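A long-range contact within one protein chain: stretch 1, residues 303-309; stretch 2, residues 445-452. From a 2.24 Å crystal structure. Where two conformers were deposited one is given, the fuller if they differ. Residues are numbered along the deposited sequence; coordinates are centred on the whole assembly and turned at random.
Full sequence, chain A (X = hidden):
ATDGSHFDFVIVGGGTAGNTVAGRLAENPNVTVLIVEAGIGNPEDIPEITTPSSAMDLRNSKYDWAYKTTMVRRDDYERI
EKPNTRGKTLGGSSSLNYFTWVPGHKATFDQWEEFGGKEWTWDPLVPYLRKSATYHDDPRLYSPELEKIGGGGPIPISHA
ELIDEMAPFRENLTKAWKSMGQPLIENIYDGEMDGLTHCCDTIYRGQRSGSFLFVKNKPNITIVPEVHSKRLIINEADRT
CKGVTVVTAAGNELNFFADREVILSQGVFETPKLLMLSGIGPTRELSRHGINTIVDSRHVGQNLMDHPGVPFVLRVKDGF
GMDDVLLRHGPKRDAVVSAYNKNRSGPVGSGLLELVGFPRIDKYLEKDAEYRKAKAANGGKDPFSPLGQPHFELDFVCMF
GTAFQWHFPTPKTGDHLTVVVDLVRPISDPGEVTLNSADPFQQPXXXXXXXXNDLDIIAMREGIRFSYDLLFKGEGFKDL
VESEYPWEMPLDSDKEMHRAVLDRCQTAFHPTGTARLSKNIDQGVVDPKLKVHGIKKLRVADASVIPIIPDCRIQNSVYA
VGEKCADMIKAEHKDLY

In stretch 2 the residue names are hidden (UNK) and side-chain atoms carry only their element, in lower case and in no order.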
# COMPACT_ATOMS: atom_id res chain seq x y z
N ASN A 303 14.42 -7.39 14.79
CA ASN A 303 13.72 -8.61 15.22
C ASN A 303 12.23 -8.43 15.47
O ASN A 303 11.63 -9.19 16.22
CB ASN A 303 14.36 -9.18 16.48
CG ASN A 303 15.87 -9.27 16.37
OD1 ASN A 303 16.40 -9.87 15.44
ND2 ASN A 303 16.57 -8.65 17.31
N LEU A 304 11.63 -7.42 14.85
CA LEU A 304 10.19 -7.28 14.91
C LEU A 304 9.54 -8.51 14.26
O LEU A 304 9.75 -8.77 13.07
CB LEU A 304 9.76 -6.01 14.19
CG LEU A 304 8.28 -5.90 13.89
CD1 LEU A 304 7.54 -5.78 15.21
CD2 LEU A 304 8.01 -4.72 12.98
N MET A 305 8.79 -9.28 15.04
CA MET A 305 8.10 -10.47 14.51
C MET A 305 6.62 -10.45 14.87
O MET A 305 6.25 -10.17 16.02
CB MET A 305 8.74 -11.76 15.01
CG MET A 305 8.38 -12.98 14.17
SD MET A 305 9.33 -13.05 12.62
CE MET A 305 8.49 -14.43 11.85
N ASP A 306 5.78 -10.74 13.88
CA ASP A 306 4.33 -10.70 14.06
C ASP A 306 3.75 -11.91 13.33
O ASP A 306 4.47 -12.60 12.60
CB ASP A 306 3.80 -9.38 13.49
CG ASP A 306 2.33 -9.10 13.86
OD1 ASP A 306 1.71 -9.88 14.60
OD2 ASP A 306 1.79 -8.08 13.39
N HIS A 307 2.46 -12.17 13.53
CA HIS A 307 1.78 -13.24 12.79
C HIS A 307 1.03 -12.66 11.60
O HIS A 307 0.22 -11.75 11.78
CB HIS A 307 0.71 -13.90 13.67
CG HIS A 307 1.26 -14.72 14.80
ND1 HIS A 307 0.68 -14.72 16.05
CD2 HIS A 307 2.29 -15.60 14.86
CE1 HIS A 307 1.34 -15.55 16.84
NE2 HIS A 307 2.32 -16.10 16.14
N PRO A 308 1.27 -13.19 10.38
CA PRO A 308 0.44 -12.70 9.27
C PRO A 308 -0.90 -13.43 9.33
O PRO A 308 -0.94 -14.56 9.81
CB PRO A 308 1.23 -13.14 8.04
CG PRO A 308 1.89 -14.42 8.48
CD PRO A 308 2.11 -14.33 9.98
N GLY A 309 -1.97 -12.77 8.90
CA GLY A 309 -3.29 -13.37 8.92
C GLY A 309 -3.91 -13.12 7.57
O GLY A 309 -3.78 -12.02 7.03
N UNK A 445 9.00 4.27 11.97
CA UNK A 445 8.69 3.54 10.76
C UNK A 445 8.63 2.04 11.06
O UNK A 445 9.43 1.53 11.85
c UNK A 445 9.69 3.86 9.65
n UNK A 445 10.46 5.83 8.49
o UNK A 445 8.28 5.68 8.98
c UNK A 445 9.42 5.21 9.01
N UNK A 446 7.66 1.37 10.47
CA UNK A 446 7.35 -0.00 10.84
C UNK A 446 7.20 -0.88 9.61
O UNK A 446 6.32 -0.66 8.78
c UNK A 446 6.06 0.93 12.85
c UNK A 446 4.80 0.94 13.73
c UNK A 446 5.78 -1.51 12.19
c UNK A 446 6.03 -0.08 11.69
N UNK A 447 8.09 -1.86 9.50
CA UNK A 447 8.00 -2.88 8.47
C UNK A 447 7.86 -4.28 9.10
O UNK A 447 8.75 -4.71 9.84
o UNK A 447 8.20 -4.51 6.23
c UNK A 447 9.22 -2.83 7.57
c UNK A 447 9.24 -3.96 6.57
n UNK A 447 10.43 -4.33 6.11
N UNK A 448 6.74 -4.96 8.83
CA UNK A 448 6.47 -6.28 9.42
C UNK A 448 7.08 -7.42 8.62
O UNK A 448 7.20 -8.54 9.11
c UNK A 448 2.71 -5.84 10.45
c UNK A 448 4.21 -5.65 10.56
c UNK A 448 4.95 -6.52 9.55
c UNK A 448 4.70 -5.99 11.96
N UNK A 449 7.40 -7.14 7.37
CA UNK A 449 8.10 -8.09 6.52
C UNK A 449 7.38 -9.44 6.42
O UNK A 449 8.02 -10.49 6.40
o UNK A 449 10.30 -8.59 4.76
c UNK A 449 10.44 -8.88 5.95
c UNK A 449 9.54 -8.26 7.01
n UNK A 449 11.37 -9.73 6.38
N UNK A 450 6.06 -9.40 6.35
CA UNK A 450 5.26 -10.60 6.21
C UNK A 450 5.60 -11.30 4.89
O UNK A 450 5.73 -10.65 3.83
c UNK A 450 3.17 -9.96 7.56
c UNK A 450 3.08 -10.36 9.94
c UNK A 450 3.76 -10.25 6.20
c UNK A 450 3.65 -10.60 8.70
c UNK A 450 1.52 -8.83 8.92
c UNK A 450 2.09 -9.10 7.67
c UNK A 450 2.00 -9.47 10.05
N UNK A 451 5.73 -12.62 4.95
CA UNK A 451 5.88 -13.43 3.75
C UNK A 451 7.20 -13.17 2.98
O UNK A 451 7.29 -13.39 1.77
c UNK A 451 4.66 -13.25 2.85
c UNK A 451 3.16 -15.05 3.78
c UNK A 451 1.19 -13.22 4.43
c UNK A 451 1.00 -14.56 4.70
c UNK A 451 2.00 -15.48 4.37
c UNK A 451 3.37 -13.70 3.49
c UNK A 451 2.37 -12.79 3.82
N UNK A 452 8.22 -12.69 3.67
CA UNK A 452 9.54 -12.55 3.04
C UNK A 452 9.96 -13.89 2.45
O UNK A 452 10.56 -13.95 1.39
c UNK A 452 10.57 -12.04 4.04
O HOH W 1 6.91 -10.27 11.23

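Position 445 carries two side-chain carbons, the second bearing one oxygen and one nitrogen, which is a carboxamide whose carbon is bonded directly to CB. Its side chain is out of reach of stretch 1 and makes no contact there. It is Asn445.

Position 446 has four carbons forked at the first, one arm two carbons long. A beta-branched aliphatic of that shape is isoleucine. In Ile446 the short arm, CG2, lies 4.0 Å from Leu304 CD2, an apolar contact made although CA-to-CB points sideways.

At 447 the pattern of 445 recurs: two carbons, then one oxygen and one nitrogen, so this is Asn447. Its contact comes from the backbone, with Asn447 O 3.2 Å from Leu304 CD2. The side chain turns to its own stretch, where OD1 accepts a hydrogen bond from the backbone N of position 449 (3.0 Å, N-H...O angle 136°).

Position 448 shows four carbons forked at the second, the leucine skeleton. CA-to-CB points sideways, but with chi1 m and chi2 t the end of Leu448 comes nearer: CD2 is 3.7 Å from Leu304 CD2, and CD1 is 3.8 Å from Asp306 OD2.

Position 449 again has two carbons, the second with one oxygen and one nitrogen. Asn449, with phi/psi of 56/39, makes no contact with stretch 1 and begins a type II turn that runs to position 452.

Position 450 has one carbon followed by a six-carbon ring without a hydroxyl, hence phenylalanine. The CA-to-CB bond of Phe450 points toward stretch 1. Pro308 CB sits over one ring face, 3.8 Å from the centroid of the Phe450 ring and 19° off its normal, a CH-pi contact. The ring tip, CZ, is 3.4 Å from His307 O and 3.6 Å from Asp306 OD2.

Position 451 repeats one carbon and a six-carbon ring: Phe451. Its CE2 reaches Pro308 CB at 3.6 Å, with the proline oblique to the ring.

Position 452 has a single side-chain carbon and lies out of reach; it is Ala452.

No direct hydrogen bond crosses the interface. Packing dominates, burying 378 Å² in total, with Leu304 against 446-448 and Pro308 against the two phenylalanines. One water supplies a polar link: it accepts from Asp306 N at 2.9 Å and donates to Leu448 O at 2.8 Å. Asp306 OD1 accepts from His307 N at 2.6 Å, and both carboxylate oxygens have hydrogen bonds elsewhere in the structure, so this acid can border Leu448 and Phe450 without lacking polar partners.

Stretch 2 445-452: NINLNFFA
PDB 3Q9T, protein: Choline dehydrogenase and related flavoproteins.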